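Local coordinates for filamentous hemagglutinin (Bordetella pertussis, PDB 1RWR), which is a secreted adhesin whose secretion domain, a right-handed beta-helix, probably directs its export by the two-partner secretion pathway, at residues A[232-243]-A[254-264]. Sequence-based numbering, arbitrary orientation.
Sequences LVSSDSGLGVRQ and TVSSQGEIALG
Val241 reaches across the interior to Val255, the two side chains crossing obliquely with CG1 to CG1 at 4.0 Å. The other branch of Val241, CG2, lies against Ser257, 3.9 Å from its CB. Leu232 runs alongside Val255 instead, both pointing into the core, while CD2 of Leu263 comes within 3.8 Å of Gln243 CB. The two segments are successive coils of the beta-helix: strand 232-234 pairs in parallel with 254-257 and strand 240-243 with 261-264, each pair of axes 4.7 Å apart, so that Leu232 is in register with Val255, Val241 with Ile261 and Gln243 with Leu263. On the outer surface Val233 and Arg242 match Ser256 and Ala262.

Where the chain turns from one sheet to the next, Ser257 OG bridges the bend of its own coil. Lying anti to the backbone N (chi1 179°), this hydroxyl accepts from Gly259 N, which makes an ST turn, and donates to Glu260 O. Glu260 O is gripped from opposite faces of its carbonyl plane, by Ser257 OG at 2.9 Å and by Val241 N of the adjoining coil at 2.8 Å. The other coil has a longer bend, including a type II turn from Asp236 to Leu239, and is tied across by Gly238 N to Gln258 O, a straight bond at 3.0 Å. One water fills in between the bends, accepting from Gln258 N and hydrogen-bonded to Ser234 OG; another links Ser234 O, Ser256 OG and Gln258 OE1. Farther out, Asp236 forms a salt bridge with Arg165, and Arg242 pairs with Asp218 on strand 215-219. The bent chain of Gln243 carries its amide away to Gly223 O and Gly245 N.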
ATOM      1  N   LEU A 232       5.590  -2.049 -11.214  1.00 13.33           N
ATOM      2  CA  LEU A 232       6.330  -0.896 -10.717  1.00 14.32           C
ATOM      3  C   LEU A 232       6.218   0.239 -11.709  1.00 14.96           C
ATOM      4  O   LEU A 232       6.537   0.068 -12.895  1.00 16.05           O
ATOM      5  CB  LEU A 232       7.798  -1.240 -10.436  1.00 15.06           C
ATOM      6  CG  LEU A 232       8.119  -2.537  -9.645  1.00 16.53           C
ATOM      7  CD1 LEU A 232       9.642  -2.743  -9.641  1.00 17.83           C
ATOM      8  CD2 LEU A 232       7.602  -2.500  -8.255  1.00 16.10           C
ATOM      9  N   VAL A 233       5.750   1.384 -11.230  1.00 14.70           N
ATOM     10  CA  VAL A 233       5.488   2.527 -12.059  1.00 15.32           C
ATOM     11  C   VAL A 233       6.109   3.768 -11.416  1.00 15.34           C
ATOM     12  O   VAL A 233       5.916   4.009 -10.233  1.00 14.58           O
ATOM     13  CB  VAL A 233       3.977   2.757 -12.256  1.00 16.00           C
ATOM     14  CG1 VAL A 233       3.733   4.104 -12.979  1.00 17.70           C
ATOM     15  CG2 VAL A 233       3.336   1.587 -13.010  1.00 17.77           C
ATOM     16  N   SER A 234       6.835   4.547 -12.219  1.00 15.17           N
ATOM     17  CA  SER A 234       7.394   5.821 -11.821  1.00 14.40           C
ATOM     18  C   SER A 234       7.019   6.805 -12.916  1.00 14.46           C
ATOM     19  O   SER A 234       7.329   6.584 -14.092  1.00 14.57           O
ATOM     20  CB  SER A 234       8.913   5.709 -11.718  1.00 14.24           C
ATOM     21  OG  SER A 234       9.493   6.953 -11.432  1.00 14.06           O
ATOM     22  N   SER A 235       6.310   7.857 -12.558  1.00 15.80           N
ATOM     23  CA  SER A 235       5.785   8.759 -13.569  1.00 17.23           C
ATOM     24  C   SER A 235       6.539  10.100 -13.704  1.00 17.90           C
ATOM     25  O   SER A 235       6.381  10.776 -14.733  1.00 17.56           O
ATOM     26  CB  SER A 235       4.268   8.933 -13.330  1.00 18.38           C
ATOM     27  OG  SER A 235       4.124   9.506 -12.096  1.00 22.92           O
ATOM     28  N   ASP A 236       7.373  10.477 -12.735  1.00 17.31           N
ATOM     29  CA  ASP A 236       8.090  11.776 -12.818  1.00 18.18           C
ATOM     30  C   ASP A 236       9.226  11.712 -13.845  1.00 18.62           C
ATOM     31  O   ASP A 236      10.081  10.827 -13.782  1.00 17.89           O
ATOM     32  CB  ASP A 236       8.673  12.216 -11.485  1.00 17.52           C
ATOM     33  CG  ASP A 236       7.612  12.558 -10.442  1.00 18.29           C
ATOM     34  OD1 ASP A 236       6.398  12.669 -10.807  1.00 19.10           O
ATOM     35  OD2 ASP A 236       7.925  12.754  -9.259  1.00 16.69           O
ATOM     36  N   SER A 237       9.262  12.676 -14.766  1.00 20.02           N
ATOM     37  CA  SER A 237      10.266  12.664 -15.832  1.00 20.26           C
ATOM     38  C   SER A 237      11.682  12.713 -15.240  1.00 19.34           C
ATOM     39  O   SER A 237      11.995  13.503 -14.342  1.00 18.39           O
ATOM     40  CB  SER A 237      10.052  13.832 -16.787  1.00 22.26           C
ATOM     41  OG  SER A 237      11.063  13.866 -17.789  1.00 27.02           O
ATOM     42  N   GLY A 238      12.528  11.815 -15.712  1.00 17.79           N
ATOM     43  CA  GLY A 238      13.923  11.840 -15.321  1.00 17.86           C
ATOM     44  C   GLY A 238      14.267  11.034 -14.092  1.00 17.78           C
ATOM     45  O   GLY A 238      15.445  10.918 -13.746  1.00 18.75           O
ATOM     46  N   LEU A 239      13.269  10.486 -13.401  1.00 16.90           N
ATOM     47  CA  LEU A 239      13.547   9.751 -12.146  1.00 17.52           C
ATOM     48  C   LEU A 239      13.572   8.259 -12.444  1.00 16.10           C
ATOM     49  O   LEU A 239      12.866   7.807 -13.328  1.00 16.07           O
ATOM     50  CB  LEU A 239      12.497  10.065 -11.075  1.00 17.53           C
ATOM     51  CG  LEU A 239      12.770  11.353 -10.300  1.00 21.47           C
ATOM     52  CD1 LEU A 239      12.634  12.555 -11.212  1.00 24.78           C
ATOM     53  CD2 LEU A 239      11.908  11.584  -9.120  1.00 22.82           C
ATOM     54  N   GLY A 240      14.370   7.505 -11.686  1.00 16.13           N
ATOM     55  CA  GLY A 240      14.614   6.109 -11.997  1.00 15.36           C
ATOM     56  C   GLY A 240      13.843   5.135 -11.160  1.00 13.97           C
ATOM     57  O   GLY A 240      13.367   5.463 -10.077  1.00 13.70           O
ATOM     58  N   VAL A 241      13.700   3.923 -11.668  1.00 14.61           N
ATOM     59  CA  VAL A 241      13.301   2.785 -10.882  1.00 13.25           C
ATOM     60  C   VAL A 241      14.502   1.874 -10.729  1.00 14.18           C
ATOM     61  O   VAL A 241      15.001   1.357 -11.716  1.00 14.32           O
ATOM     62  CB  VAL A 241      12.195   1.972 -11.577  1.00 13.88           C
ATOM     63  CG1 VAL A 241      11.875   0.708 -10.766  1.00 15.74           C
ATOM     64  CG2 VAL A 241      10.972   2.811 -11.764  1.00 14.26           C
ATOM     65  N   ARG A 242      14.968   1.725  -9.509  1.00 14.55           N
ATOM     66  CA  ARG A 242      16.036   0.799  -9.181  1.00 15.24           C
ATOM     67  C   ARG A 242      15.455  -0.237  -8.245  1.00 15.59           C
ATOM     68  O   ARG A 242      14.947   0.080  -7.173  1.00 17.00           O
ATOM     69  CB  ARG A 242      17.208   1.479  -8.516  1.00 15.40           C
ATOM     70  CG  ARG A 242      18.346   0.477  -8.200  1.00 18.22           C
ATOM     71  CD  ARG A 242      19.647   1.127  -7.864  1.00 21.61           C
ATOM     72  NE  ARG A 242      19.554   2.007  -6.703  1.00 24.99           N
ATOM     73  CZ  ARG A 242      20.554   2.751  -6.262  1.00 27.30           C
ATOM     74  NH1 ARG A 242      21.718   2.726  -6.890  1.00 28.23           N
ATOM     75  NH2 ARG A 242      20.389   3.534  -5.202  1.00 26.59           N
ATOM     76  N   GLN A 243      15.558  -1.483  -8.630  1.00 16.32           N
ATOM     77  CA  GLN A 243      15.039  -2.566  -7.815  1.00 16.19           C
ATOM     78  C   GLN A 243      15.994  -3.724  -7.933  1.00 16.47           C
ATOM     79  O   GLN A 243      15.901  -4.518  -8.886  1.00 17.27           O
ATOM     80  CB  GLN A 243      13.627  -2.955  -8.272  1.00 16.70           C
ATOM     81  CG  GLN A 243      12.958  -4.202  -7.569  1.00 16.88           C
ATOM     82  CD  GLN A 243      13.061  -4.315  -6.015  1.00 20.36           C
ATOM     83  OE1 GLN A 243      14.129  -4.188  -5.432  1.00 22.50           O
ATOM     84  NE2 GLN A 243      11.952  -4.637  -5.365  1.00 20.30           N
ATOM     85  N   THR A 254       5.734  -6.067 -14.691  1.00 13.55           N
ATOM     86  CA  THR A 254       5.686  -4.896 -15.552  1.00 14.15           C
ATOM     87  C   THR A 254       6.349  -3.732 -14.848  1.00 14.83           C
ATOM     88  O   THR A 254       5.990  -3.401 -13.710  1.00 14.58           O
ATOM     89  CB  THR A 254       4.240  -4.544 -15.859  1.00 15.50           C
ATOM     90  OG1 THR A 254       3.558  -5.711 -16.352  1.00 17.22           O
ATOM     91  CG2 THR A 254       4.129  -3.478 -16.948  1.00 18.31           C
ATOM     92  N   VAL A 255       7.307  -3.105 -15.513  1.00 14.70           N
ATOM     93  CA  VAL A 255       7.921  -1.875 -14.993  1.00 14.56           C
ATOM     94  C   VAL A 255       7.812  -0.770 -16.033  1.00 16.12           C
ATOM     95  O   VAL A 255       8.220  -0.961 -17.204  1.00 17.79           O
ATOM     96  CB  VAL A 255       9.409  -2.110 -14.612  1.00 14.37           C
ATOM     97  CG1 VAL A 255       9.967  -0.884 -13.951  1.00 13.94           C
ATOM     98  CG2 VAL A 255       9.583  -3.299 -13.749  1.00 14.61           C
ATOM     99  N   SER A 256       7.312   0.380 -15.615  1.00 16.30           N
ATOM    100  CA  SER A 256       7.160   1.570 -16.457  1.00 16.73           C
ATOM    101  C   SER A 256       7.855   2.731 -15.748  1.00 17.22           C
ATOM    102  O   SER A 256       7.611   2.995 -14.565  1.00 17.53           O
ATOM    103  CB  SER A 256       5.669   1.836 -16.700  1.00 17.43           C
ATOM    104  OG  SER A 256       5.429   3.095 -17.344  1.00 21.40           O
ATOM    105  N   SER A 257       8.747   3.415 -16.456  1.00 16.73           N
ATOM    106  CA  SER A 257       9.476   4.525 -15.890  1.00 16.16           C
ATOM    107  C   SER A 257       9.576   5.673 -16.867  1.00 17.14           C
ATOM    108  O   SER A 257       9.752   5.446 -18.060  1.00 18.34           O
ATOM    109  CB  SER A 257      10.872   4.059 -15.473  1.00 16.14           C
ATOM    110  OG  SER A 257      11.647   5.130 -14.925  1.00 15.72           O
ATOM    111  N   GLN A 258       9.486   6.893 -16.362  1.00 17.21           N
ATOM    112  CA  GLN A 258       9.764   8.092 -17.182  1.00 18.24           C
ATOM    113  C   GLN A 258      11.228   8.507 -17.066  1.00 17.83           C
ATOM    114  O   GLN A 258      11.598   9.622 -17.454  1.00 19.17           O
ATOM    115  CB  GLN A 258       8.787   9.219 -16.850  1.00 18.11           C
ATOM    116  CG  GLN A 258       7.331   8.835 -17.103  1.00 20.64           C
ATOM    117  CD  GLN A 258       7.113   8.301 -18.510  1.00 25.03           C
ATOM    118  OE1 GLN A 258       6.490   7.234 -18.708  1.00 28.44           O
ATOM    119  NE2 GLN A 258       7.642   9.028 -19.498  1.00 24.51           N
ATOM    120  N   GLY A 259      12.044   7.601 -16.525  1.00 17.26           N
ATOM    121  CA  GLY A 259      13.493   7.695 -16.554  1.00 16.61           C
ATOM    122  C   GLY A 259      14.091   6.321 -16.688  1.00 16.43           C
ATOM    123  O   GLY A 259      13.563   5.509 -17.444  1.00 17.18           O
ATOM    124  N   GLU A 260      15.159   6.076 -15.940  1.00 16.39           N
ATOM    125  CA  GLU A 260      15.916   4.821 -15.929  1.00 17.44           C
ATOM    126  C   GLU A 260      15.114   3.676 -15.311  1.00 16.67           C
ATOM    127  O   GLU A 260      14.228   3.884 -14.462  1.00 15.87           O
ATOM    128  CB  GLU A 260      17.220   5.038 -15.148  1.00 18.84           C
ATOM    129  CG  GLU A 260      18.084   3.834 -14.893  1.00 22.91           C
ATOM    130  CD  GLU A 260      19.329   4.147 -14.073  1.00 27.92           C
ATOM    131  OE1 GLU A 260      19.598   5.352 -13.805  1.00 34.13           O
ATOM    132  OE2 GLU A 260      20.026   3.195 -13.703  1.00 28.35           O
ATOM    133  N   ILE A 261      15.470   2.466 -15.727  1.00 15.06           N
ATOM    134  CA  ILE A 261      15.126   1.255 -14.979  1.00 15.20           C
ATOM    135  C   ILE A 261      16.387   0.439 -14.815  1.00 15.27           C
ATOM    136  O   ILE A 261      17.117   0.220 -15.789  1.00 15.80           O
ATOM    137  CB  ILE A 261      14.091   0.404 -15.733  1.00 14.39           C
ATOM    138  CG1 ILE A 261      12.765   1.150 -15.956  1.00 14.83           C
ATOM    139  CG2 ILE A 261      13.881  -0.925 -15.007  1.00 15.69           C
ATOM    140  CD1 ILE A 261      11.813   0.459 -16.976  1.00 15.65           C
ATOM    141  N   ALA A 262      16.632  -0.023 -13.597  1.00 15.46           N
ATOM    142  CA  ALA A 262      17.747  -0.887 -13.287  1.00 15.60           C
ATOM    143  C   ALA A 262      17.241  -2.012 -12.374  1.00 15.51           C
ATOM    144  O   ALA A 262      16.910  -1.773 -11.216  1.00 15.80           O
ATOM    145  CB  ALA A 262      18.789  -0.131 -12.601  1.00 17.19           C
ATOM    146  N   LEU A 263      17.131  -3.223 -12.909  1.00 15.60           N
ATOM    147  CA  LEU A 263      16.676  -4.363 -12.107  1.00 15.24           C
ATOM    148  C   LEU A 263      17.821  -5.312 -11.878  1.00 15.47           C
ATOM    149  O   LEU A 263      18.811  -5.330 -12.644  1.00 16.20           O
ATOM    150  CB  LEU A 263      15.561  -5.182 -12.798  1.00 15.76           C
ATOM    151  CG  LEU A 263      14.273  -4.448 -13.167  1.00 16.39           C
ATOM    152  CD1 LEU A 263      13.268  -5.454 -13.699  1.00 17.09           C
ATOM    153  CD2 LEU A 263      13.679  -3.640 -11.985  1.00 16.92           C
ATOM    154  N   GLY A 264      17.638  -6.138 -10.864  1.00 14.16           N
ATOM    155  CA  GLY A 264      18.429  -7.352 -10.677  1.00 14.65           C
ATOM    156  C   GLY A 264      17.791  -8.526 -11.396  1.00 14.19           C
ATOM    157  O   GLY A 264      17.560  -8.476 -12.604  1.00 16.23           O
TER
HETATM  158  O   HOH W   1      10.192   8.126 -13.753  1.00 15.89           O
HETATM  159  O   HOH W   2       5.766   5.586 -16.142  1.00 22.89           O
HETATM  160  O   HOH W   3      16.395   8.174 -14.271  1.00 19.27           O